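Local structure of transcription termination factor FttA (Pyrococcus horikoshii, 3AF6) at residues F368-T373 / L600-A605; M391-G396 / L625-S630; P384-L389 / A605-R610. The protein probably terminates transcription by cleaving nascent single-stranded RNA, acting as a zinc-dependent nuclease of the metallo-beta-lactamase superfamily. All blocks are in the same frame, centred on the assembly; numbering follows the deposited sequence.

Contact 1: residues F368-T373 / L600-A605; sequences FKFIPT and LMNYVA
Y603 reaches out from helix 597-606 and enters between F368 and F370, two aromatic side chains of the loop between strands 360-364 and 388-392. The tyrosine uses its face for one partner and its edge for the other. F368 turns its edge toward the Y603 face, with centroids 4.7 Å apart and planes inclined at 57°, so this pair is a tilted edge-to-face contact; its closest approach is F368 CE2 to Y603 CG, 3.5 Å. With F370 the roles change. Here the Y603 edge points into the phenylalanine face at 80°, a nearly ideal T-shape, and Y603 CD1 sits over the centre of the F370 ring, 3.6 Å from F370 CD1. CG of Y603 stands anti to its backbone N (chi1 -176°), which carries the ring out from the helix to meet both phenylalanines. The far tip of F368 also touches the helix one turn earlier: its CZ lies 3.5 Å from CD2 of L600, a branched side chain whose end comes back toward the loop although its CB points away. F370 CE2 additionally packs on the backbone at Y603 CA, 3.6 Å away.

A tyrosine suits this place because its ring can be buried while its OH hydrogen-bonds to the carbonyl O of N380. F368 directly follows the zinc ligand D367, and its side chain lies about 5 Å from that of H344, another ligand. E599, just before the helical segment, accepts a bond from F370 N and forms a salt bridge with K369. The chemistry between the two segments is therefore apolar and aromatic: the three rings pack edge against face, consistent with weak C-H...pi attraction, and join the metal-bearing loop to the C-terminal part of the metallo-beta-lactamase fold.

Contact 2: residues M391-G396 / L625-S630; sequences MESTYG and LDLATS
L627 of helix 621-635 directs its CD2 methyl at S393 and the carbonyl O of E392, and van der Waals packing dominates the contact. CD2 lies 3.5 Å from S393 OG and 3.7 Å from E392 O, while the sulphur of M391 is a looser neighbour, its SD 4.5 Å from L627 CD2. Nearer the helix, L627 CB rests 3.7 Å from G396 O. Glycine suits that position: the CA atoms of G396 and L627 come within 4.9 Å of each other, and glycine has no side chain, whereas a CB on G396 would point at the helix, close to L627 CB and to S393 O.

The polar interactions lie within the segments or run to third parties. S393 to G396 form a type I beta turn, closed by a bond from G396 N to S393 O of 2.7 Å. Just before it, E392 OE1 accepts from T394 twice, from the backbone N nearly along the C-O axis at 3.1 Å and from OG1 above the carboxylate plane. E392 OE2 bonds to H594 ND1 and to F368 N, next to the zinc ligand D367. S393 OG bonds to V617 O; R597 binds both G396 O, through NE, and D626 OD1, in a salt bridge.

One leucine methyl thus lies against S393, and its CB against the glycine that ends the turn, while S393 OG and G396 O, in buried residues, are satisfied by V617 O and R597. The carboxylate of E392, gripped at both oxygens, is consistent with a second-shell role beside the zinc site.

Contact 3: residues P384-L389 / A605-R610; sequences PRLETL and AKVRPR
P384 touches P609 only through its backbone, its carbonyl O lying 4.2 Å from P609 CD. The next residue, R385, offers P609 its backbone as well, the carbonyl C lying 3.9 Å from P609 CG, while its CB points away from the other segment. The guanidinium forms a salt bridge through NH2 to E387 OE1, and E387 OE2 lies at its edge, in plane. A long, flexible arginine suits this place, where its charge can meet a carboxylate two residues on.

L386 carries the buried part. Its backbone N sits 3.5 Å from P609 CG, and its CB is 4.0 Å from the same carbon, so the proline ring lies against the leucine at the base of its side chain. The peptide bond before P609 is cis, a form that proline adopts far more readily than other residues. With chi1 at 180°, the branched end of L386 extends onward to V607, the first residue to leave helical geometry after helix 597-606. There L386 CD2 meets V607 CG2 at 3.5 Å, the two side chains crossing at about a right angle, and the same methyl lies 3.7 Å from P609 O. L386 also touches A363 of strand 360-364.

Past L386, the backbone of E387 bonds to E612 and R613, and that of L389 to R613, where strands 388-392 and 613-617 begin to run side by side.

Chemically, the contact is a small apolar patch of leucine, valine and proline carbons; the charged side chains of R385 and R610 start away from the opposing segment, and R610 NH2 bonds to F635 O. Away from the zinc site, it ties the N-terminal metallo-beta-lactamase part, just ahead of strand 388-392, to the C-terminal part, at the loop leading from helix 597-606 into strand 613-617, the parallel neighbour in the mixed sheet.

How the contacts relate
Contacts 1 and 2 have centres 13 Å apart, contacts 1 and 3 14 Å, and contacts 2 and 3 17 Å. Along the chain all the first segments (368-373, 384-389, 391-396) precede all the second ones (600-605, 605-610, 625-630), with the beta-CASP region between. Contacts 2 and 3 use different parts of strand 388-392; contacts 1 and 3 share A605 and helix 597-606. L600 packs on Y395 and G396, and Y603 on L389, so contact 1 touches both others. Parallel strands 388-392 and 613-617 neighbour each other in one mixed sheet. All three contacts join the N- and C-terminal metallo-beta-lactamase parts; contacts 1 and 2 do so near the zinc site, contact 3 away from it.

Contact 1: residues F368-T373 / L600-A605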
loop_
_atom_site.group_PDB
_atom_site.type_symbol
_atom_site.label_atom_id
_atom_site.label_comp_id
_atom_site.label_asym_id
_atom_site.label_seq_id
_atom_site.Cartn_x
_atom_site.Cartn_y
_atom_site.Cartn_z
ATOM N N PHE A 368 -1.412 -8.603 -8.172
ATOM C CA PHE A 368 -2.524 -8.019 -8.902
ATOM C C PHE A 368 -3.653 -8.985 -9.177
ATOM O O PHE A 368 -3.486 -10.198 -9.147
ATOM C CB PHE A 368 -2.050 -7.399 -10.228
ATOM C CG PHE A 368 -1.738 -8.406 -11.311
ATOM C CD1 PHE A 368 -0.525 -9.098 -11.316
ATOM C CD2 PHE A 368 -2.648 -8.627 -12.354
ATOM C CE1 PHE A 368 -0.213 -9.983 -12.337
ATOM C CE2 PHE A 368 -2.345 -9.518 -13.389
ATOM C CZ PHE A 368 -1.123 -10.195 -13.381
ATOM N N LYS A 369 -4.816 -8.418 -9.444
ATOM C CA LYS A 369 -6.013 -9.191 -9.734
ATOM C C LYS A 369 -6.505 -8.639 -11.084
ATOM O O LYS A 369 -6.491 -7.426 -11.299
ATOM C CB LYS A 369 -7.032 -8.967 -8.603
ATOM C CG LYS A 369 -8.267 -9.855 -8.636
ATOM C CD LYS A 369 -7.968 -11.329 -8.401
ATOM C CE LYS A 369 -9.220 -12.161 -8.695
ATOM N NZ LYS A 369 -9.085 -13.602 -8.374
ATOM N N PHE A 370 -6.915 -9.508 -12.003
ATOM C CA PHE A 370 -7.352 -8.998 -13.305
ATOM C C PHE A 370 -8.829 -9.219 -13.664
ATOM O O PHE A 370 -9.177 -9.477 -14.816
ATOM C CB PHE A 370 -6.439 -9.541 -14.413
ATOM C CG PHE A 370 -6.428 -8.698 -15.666
ATOM C CD1 PHE A 370 -6.392 -7.302 -15.584
ATOM C CD2 PHE A 370 -6.434 -9.302 -16.930
ATOM C CE1 PHE A 370 -6.361 -6.519 -16.738
ATOM C CE2 PHE A 370 -6.405 -8.533 -18.089
ATOM C CZ PHE A 370 -6.367 -7.133 -17.998
ATOM N N ILE A 371 -9.682 -9.138 -12.648
ATOM C CA ILE A 371 -11.128 -9.234 -12.800
ATOM C C ILE A 371 -11.645 -8.346 -11.678
ATOM O O ILE A 371 -10.900 -8.017 -10.757
ATOM C CB ILE A 371 -11.692 -10.674 -12.618
ATOM C CG1 ILE A 371 -11.419 -11.178 -11.197
ATOM C CG2 ILE A 371 -11.138 -11.588 -13.704
ATOM C CD1 ILE A 371 -11.952 -12.591 -10.928
ATOM N N PRO A 372 -12.920 -7.931 -11.743
ATOM C CA PRO A 372 -13.430 -7.071 -10.671
ATOM C C PRO A 372 -13.619 -7.798 -9.349
ATOM O O PRO A 372 -13.677 -9.027 -9.300
ATOM C CB PRO A 372 -14.760 -6.577 -11.229
ATOM C CG PRO A 372 -14.574 -6.673 -12.709
ATOM C CD PRO A 372 -13.880 -7.989 -12.856
ATOM N N THR A 373 -13.693 -7.018 -8.278
ATOM C CA THR A 373 -13.933 -7.550 -6.939
ATOM C C THR A 373 -14.776 -6.486 -6.255
ATOM O O THR A 373 -14.953 -5.392 -6.789
ATOM C CB THR A 373 -12.623 -7.775 -6.118
ATOM O OG1 THR A 373 -11.863 -6.553 -6.074
ATOM C CG2 THR A 373 -11.790 -8.906 -6.715
ATOM N N LEU A 600 -3.822 -14.603 -15.069
ATOM C CA LEU A 600 -2.452 -14.223 -15.371
ATOM C C LEU A 600 -2.206 -14.345 -16.872
ATOM O O LEU A 600 -1.689 -13.425 -17.495
ATOM C CB LEU A 600 -1.458 -15.091 -14.586
ATOM C CG LEU A 600 -1.443 -14.991 -13.047
ATOM C CD1 LEU A 600 -0.577 -16.113 -12.498
ATOM C CD2 LEU A 600 -0.929 -13.632 -12.569
ATOM N N MET A 601 -2.592 -15.471 -17.460
ATOM C CA MET A 601 -2.385 -15.650 -18.886
ATOM C C MET A 601 -3.144 -14.567 -19.629
ATOM O O MET A 601 -2.616 -13.939 -20.554
ATOM C CB MET A 601 -2.862 -17.030 -19.338
ATOM C CG MET A 601 -2.007 -18.204 -18.844
ATOM S SD MET A 601 -0.292 -18.288 -19.499
ATOM C CE MET A 601 -0.555 -18.970 -21.136
ATOM N N ASN A 602 -4.378 -14.326 -19.206
ATOM C CA ASN A 602 -5.209 -13.321 -19.855
ATOM C C ASN A 602 -4.628 -11.918 -19.722
ATOM O O ASN A 602 -4.862 -11.064 -20.571
ATOM C CB ASN A 602 -6.628 -13.359 -19.286
ATOM C CG ASN A 602 -7.536 -12.325 -19.921
ATOM O OD1 ASN A 602 -8.224 -11.582 -19.225
ATOM N ND2 ASN A 602 -7.542 -12.272 -21.245
ATOM N N TYR A 603 -3.871 -11.672 -18.659
ATOM C CA TYR A 603 -3.268 -10.356 -18.477
ATOM C C TYR A 603 -2.185 -10.163 -19.528
ATOM O O TYR A 603 -1.963 -9.050 -20.014
ATOM C CB TYR A 603 -2.636 -10.211 -17.084
ATOM C CG TYR A 603 -2.087 -8.822 -16.834
ATOM C CD1 TYR A 603 -2.944 -7.756 -16.534
ATOM C CD2 TYR A 603 -0.732 -8.545 -17.010
ATOM C CE1 TYR A 603 -2.464 -6.444 -16.426
ATOM C CE2 TYR A 603 -0.244 -7.249 -16.910
ATOM C CZ TYR A 603 -1.116 -6.204 -16.617
ATOM O OH TYR A 603 -0.637 -4.918 -16.527
ATOM N N VAL A 604 -1.502 -11.250 -19.872
ATOM C CA VAL A 604 -0.440 -11.176 -20.860
ATOM C C VAL A 604 -1.080 -10.886 -22.206
ATOM O O VAL A 604 -0.650 -9.985 -22.930
ATOM C CB VAL A 604 0.362 -12.498 -20.930
ATOM C CG1 VAL A 604 1.502 -12.365 -21.932
ATOM C CG2 VAL A 604 0.913 -12.842 -19.549
ATOM N N ALA A 605 -2.120 -11.645 -22.530
ATOM C CA ALA A 605 -2.846 -11.466 -23.789
ATOM C C ALA A 605 -3.299 -10.012 -23.987
ATOM O O ALA A 605 -3.097 -9.434 -25.057
ATOM C CB ALA A 605 -4.052 -12.398 -23.828
#

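Contact 2: residues M391-G396 / L625-S630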
loop_
_atom_site.group_PDB
_atom_site.type_symbol
_atom_site.label_atom_id
_atom_site.label_comp_id
_atom_site.label_asym_id
_atom_site.label_seq_id
_atom_site.Cartn_x
_atom_site.Cartn_y
_atom_site.Cartn_z
ATOM N N MET A 391 6.114 -9.905 -13.619
ATOM C CA MET A 391 4.800 -10.209 -13.053
ATOM C C MET A 391 4.804 -11.298 -11.985
ATOM O O MET A 391 5.679 -12.159 -11.970
ATOM C CB MET A 391 3.826 -10.595 -14.180
ATOM C CG MET A 391 4.114 -11.946 -14.842
ATOM S SD MET A 391 3.052 -12.321 -16.279
ATOM C CE MET A 391 1.417 -12.195 -15.567
ATOM N N GLU A 392 3.809 -11.270 -11.099
ATOM C CA GLU A 392 3.713 -12.263 -10.039
ATOM C C GLU A 392 3.241 -13.624 -10.580
ATOM O O GLU A 392 2.715 -13.708 -11.686
ATOM C CB GLU A 392 2.780 -11.763 -8.932
ATOM C CG GLU A 392 1.322 -11.664 -9.314
ATOM C CD GLU A 392 0.398 -12.202 -8.223
ATOM O OE1 GLU A 392 0.477 -13.411 -7.931
ATOM O OE2 GLU A 392 -0.407 -11.420 -7.662
ATOM N N SER A 393 3.438 -14.685 -9.801
ATOM C CA SER A 393 3.054 -16.027 -10.224
ATOM C C SER A 393 2.441 -16.861 -9.102
ATOM O O SER A 393 2.493 -18.090 -9.152
ATOM C CB SER A 393 4.278 -16.783 -10.754
ATOM O OG SER A 393 5.149 -15.928 -11.477
ATOM N N THR A 394 1.871 -16.214 -8.094
ATOM C CA THR A 394 1.279 -16.946 -6.983
ATOM C C THR A 394 0.424 -18.123 -7.460
ATOM O O THR A 394 0.453 -19.199 -6.865
ATOM C CB THR A 394 0.404 -16.038 -6.111
ATOM O OG1 THR A 394 1.073 -14.794 -5.883
ATOM C CG2 THR A 394 0.150 -16.701 -4.770
ATOM N N TYR A 395 -0.347 -17.924 -8.523
ATOM C CA TYR A 395 -1.177 -19.003 -9.047
ATOM C C TYR A 395 -0.744 -19.306 -10.482
ATOM O O TYR A 395 -1.566 -19.604 -11.354
ATOM C CB TYR A 395 -2.655 -18.614 -8.991
ATOM C CG TYR A 395 -3.230 -18.618 -7.589
ATOM C CD1 TYR A 395 -2.908 -17.615 -6.675
ATOM C CD2 TYR A 395 -4.066 -19.657 -7.156
ATOM C CE1 TYR A 395 -3.401 -17.649 -5.366
ATOM C CE2 TYR A 395 -4.554 -19.700 -5.856
ATOM C CZ TYR A 395 -4.220 -18.697 -4.965
ATOM O OH TYR A 395 -4.692 -18.738 -3.668
ATOM N N GLY A 396 0.569 -19.239 -10.705
ATOM C CA GLY A 396 1.132 -19.485 -12.018
ATOM C C GLY A 396 1.028 -20.911 -12.527
ATOM O O GLY A 396 1.289 -21.166 -13.708
ATOM N N LEU A 625 8.211 -21.111 -13.023
ATOM C CA LEU A 625 8.719 -21.841 -14.172
ATOM C C LEU A 625 7.575 -22.129 -15.138
ATOM O O LEU A 625 7.640 -21.797 -16.330
ATOM C CB LEU A 625 9.338 -23.158 -13.706
ATOM C CG LEU A 625 10.524 -23.662 -14.523
ATOM C CD1 LEU A 625 10.106 -23.972 -15.945
ATOM C CD2 LEU A 625 11.605 -22.583 -14.511
ATOM N N ASP A 626 6.524 -22.737 -14.591
ATOM C CA ASP A 626 5.325 -23.117 -15.333
ATOM C C ASP A 626 4.727 -21.934 -16.109
ATOM O O ASP A 626 4.535 -22.006 -17.328
ATOM C CB ASP A 626 4.290 -23.676 -14.351
ATOM C CG ASP A 626 3.174 -24.437 -15.043
ATOM O OD1 ASP A 626 2.739 -23.996 -16.130
ATOM O OD2 ASP A 626 2.721 -25.469 -14.492
ATOM N N LEU A 627 4.436 -20.844 -15.399
ATOM C CA LEU A 627 3.864 -19.668 -16.029
ATOM C C LEU A 627 4.760 -19.151 -17.154
ATOM O O LEU A 627 4.291 -18.882 -18.260
ATOM C CB LEU A 627 3.645 -18.584 -14.977
ATOM C CG LEU A 627 3.147 -17.217 -15.459
ATOM C CD1 LEU A 627 1.817 -17.356 -16.221
ATOM C CD2 LEU A 627 2.988 -16.318 -14.258
ATOM N N ALA A 628 6.053 -19.022 -16.865
ATOM C CA ALA A 628 7.036 -18.538 -17.835
ATOM C C ALA A 628 7.057 -19.416 -19.081
ATOM O O ALA A 628 6.983 -18.919 -20.208
ATOM C CB ALA A 628 8.426 -18.508 -17.192
ATOM N N THR A 629 7.173 -20.723 -18.869
ATOM C CA THR A 629 7.191 -21.680 -19.965
ATOM C C THR A 629 5.884 -21.586 -20.736
ATOM O O THR A 629 5.881 -21.560 -21.970
ATOM C CB THR A 629 7.347 -23.124 -19.442
ATOM O OG1 THR A 629 8.665 -23.302 -18.907
ATOM C CG2 THR A 629 7.103 -24.127 -20.559
ATOM N N SER A 630 4.776 -21.525 -20.000
ATOM C CA SER A 630 3.452 -21.437 -20.601
ATOM C C SER A 630 3.253 -20.189 -21.454
ATOM O O SER A 630 2.727 -20.273 -22.559
ATOM C CB SER A 630 2.385 -21.461 -19.522
ATOM O OG SER A 630 2.600 -22.537 -18.642
#

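Contact 3: residues P384-L389 / A605-R610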
loop_
_atom_site.group_PDB
_atom_site.type_symbol
_atom_site.label_atom_id
_atom_site.label_comp_id
_atom_site.label_asym_id
_atom_site.label_seq_id
_atom_site.Cartn_x
_atom_site.Cartn_y
_atom_site.Cartn_z
ATOM N N PRO A 384 2.039 3.616 -21.658
ATOM C CA PRO A 384 2.475 4.323 -22.866
ATOM C C PRO A 384 3.522 3.532 -23.638
ATOM O O PRO A 384 3.505 3.493 -24.874
ATOM C CB PRO A 384 2.990 5.668 -22.331
ATOM C CG PRO A 384 3.170 5.447 -20.855
ATOM C CD PRO A 384 2.093 4.488 -20.477
ATOM N N ARG A 385 4.418 2.884 -22.901
ATOM C CA ARG A 385 5.472 2.058 -23.485
ATOM C C ARG A 385 5.721 0.905 -22.538
ATOM O O ARG A 385 5.499 1.037 -21.339
ATOM C CB ARG A 385 6.749 2.877 -23.662
ATOM C CG ARG A 385 6.663 3.901 -24.784
ATOM C CD ARG A 385 6.947 3.276 -26.143
ATOM N NE ARG A 385 8.292 3.599 -26.622
ATOM C CZ ARG A 385 9.415 3.077 -26.140
ATOM N NH1 ARG A 385 10.580 3.446 -26.644
ATOM N NH2 ARG A 385 9.375 2.180 -25.168
ATOM N N LEU A 386 6.177 -0.225 -23.062
ATOM C CA LEU A 386 6.423 -1.374 -22.211
ATOM C C LEU A 386 7.263 -2.453 -22.856
ATOM O O LEU A 386 6.723 -3.309 -23.549
ATOM C CB LEU A 386 5.090 -1.995 -21.775
ATOM C CG LEU A 386 5.163 -3.237 -20.871
ATOM C CD1 LEU A 386 5.941 -2.916 -19.596
ATOM C CD2 LEU A 386 3.754 -3.701 -20.528
ATOM N N GLU A 387 8.571 -2.432 -22.615
ATOM C CA GLU A 387 9.451 -3.455 -23.177
ATOM C C GLU A 387 9.571 -4.670 -22.269
ATOM O O GLU A 387 9.546 -5.801 -22.753
ATOM C CB GLU A 387 10.850 -2.905 -23.440
ATOM C CG GLU A 387 10.952 -2.055 -24.684
ATOM C CD GLU A 387 10.197 -0.752 -24.563
ATOM O OE1 GLU A 387 9.497 -0.392 -25.536
ATOM O OE2 GLU A 387 10.310 -0.084 -23.508
ATOM N N THR A 388 9.694 -4.438 -20.959
ATOM C CA THR A 388 9.842 -5.531 -19.994
ATOM C C THR A 388 8.767 -5.571 -18.888
ATOM O O THR A 388 8.529 -4.578 -18.179
ATOM C CB THR A 388 11.235 -5.482 -19.298
ATOM O OG1 THR A 388 12.270 -5.486 -20.285
ATOM C CG2 THR A 388 11.423 -6.690 -18.375
ATOM N N LEU A 389 8.151 -6.740 -18.729
ATOM C CA LEU A 389 7.128 -6.925 -17.713
ATOM C C LEU A 389 7.534 -7.945 -16.650
ATOM O O LEU A 389 7.799 -9.104 -16.962
ATOM C CB LEU A 389 5.811 -7.378 -18.349
ATOM C CG LEU A 389 4.695 -7.612 -17.321
ATOM C CD1 LEU A 389 4.421 -6.296 -16.612
ATOM C CD2 LEU A 389 3.423 -8.134 -17.991
ATOM N N ALA A 605 -2.120 -11.645 -22.530
ATOM C CA ALA A 605 -2.846 -11.466 -23.789
ATOM C C ALA A 605 -3.299 -10.012 -23.987
ATOM O O ALA A 605 -3.097 -9.434 -25.057
ATOM C CB ALA A 605 -4.052 -12.398 -23.828
ATOM N N LYS A 606 -3.886 -9.425 -22.950
ATOM C CA LYS A 606 -4.383 -8.055 -23.021
ATOM C C LYS A 606 -3.375 -6.928 -22.774
ATOM O O LYS A 606 -3.579 -5.817 -23.259
ATOM C CB LYS A 606 -5.533 -7.857 -22.030
ATOM C CG LYS A 606 -6.679 -8.845 -22.143
ATOM C CD LYS A 606 -7.754 -8.355 -23.102
ATOM C CE LYS A 606 -9.056 -9.134 -22.918
ATOM N NZ LYS A 606 -8.866 -10.610 -23.078
ATOM N N VAL A 607 -2.306 -7.170 -22.023
ATOM C CA VAL A 607 -1.382 -6.071 -21.752
ATOM C C VAL A 607 -0.914 -5.387 -23.034
ATOM O O VAL A 607 -0.659 -6.036 -24.055
ATOM C CB VAL A 607 -0.174 -6.525 -20.902
ATOM C CG1 VAL A 607 0.644 -7.550 -21.636
ATOM C CG2 VAL A 607 0.658 -5.324 -20.531
ATOM N N ARG A 608 -0.799 -4.063 -22.968
ATOM C CA ARG A 608 -0.416 -3.264 -24.127
ATOM C C ARG A 608 0.437 -2.057 -23.720
ATOM O O ARG A 608 0.113 -1.356 -22.749
ATOM C CB ARG A 608 -1.701 -2.772 -24.812
ATOM C CG ARG A 608 -1.670 -2.721 -26.307
ATOM C CD ARG A 608 -1.482 -4.102 -26.904
ATOM N NE ARG A 608 -2.543 -5.037 -26.545
ATOM C CZ ARG A 608 -2.612 -6.279 -27.019
ATOM N NH1 ARG A 608 -1.686 -6.716 -27.862
ATOM N NH2 ARG A 608 -3.599 -7.085 -26.660
ATOM N N PRO A 609 1.535 -1.799 -24.455
ATOM C CA PRO A 609 1.970 -2.592 -25.610
ATOM C C PRO A 609 2.531 -3.943 -25.212
ATOM O O PRO A 609 2.965 -4.125 -24.075
ATOM C CB PRO A 609 3.021 -1.697 -26.283
ATOM C CG PRO A 609 3.504 -0.838 -25.213
ATOM C CD PRO A 609 2.266 -0.521 -24.408
ATOM N N ARG A 610 2.507 -4.888 -26.148
ATOM C CA ARG A 610 3.017 -6.234 -25.904
ATOM C C ARG A 610 4.508 -6.121 -25.614
ATOM O O ARG A 610 5.263 -5.565 -26.405
ATOM C CB ARG A 610 2.758 -7.099 -27.135
ATOM C CG ARG A 610 3.201 -8.543 -27.065
ATOM C CD ARG A 610 2.467 -9.313 -28.154
ATOM N NE ARG A 610 2.919 -10.692 -28.340
ATOM C CZ ARG A 610 4.127 -11.026 -28.790
ATOM N NH1 ARG A 610 5.010 -10.075 -29.094
ATOM N NH2 ARG A 610 4.447 -12.307 -28.957
#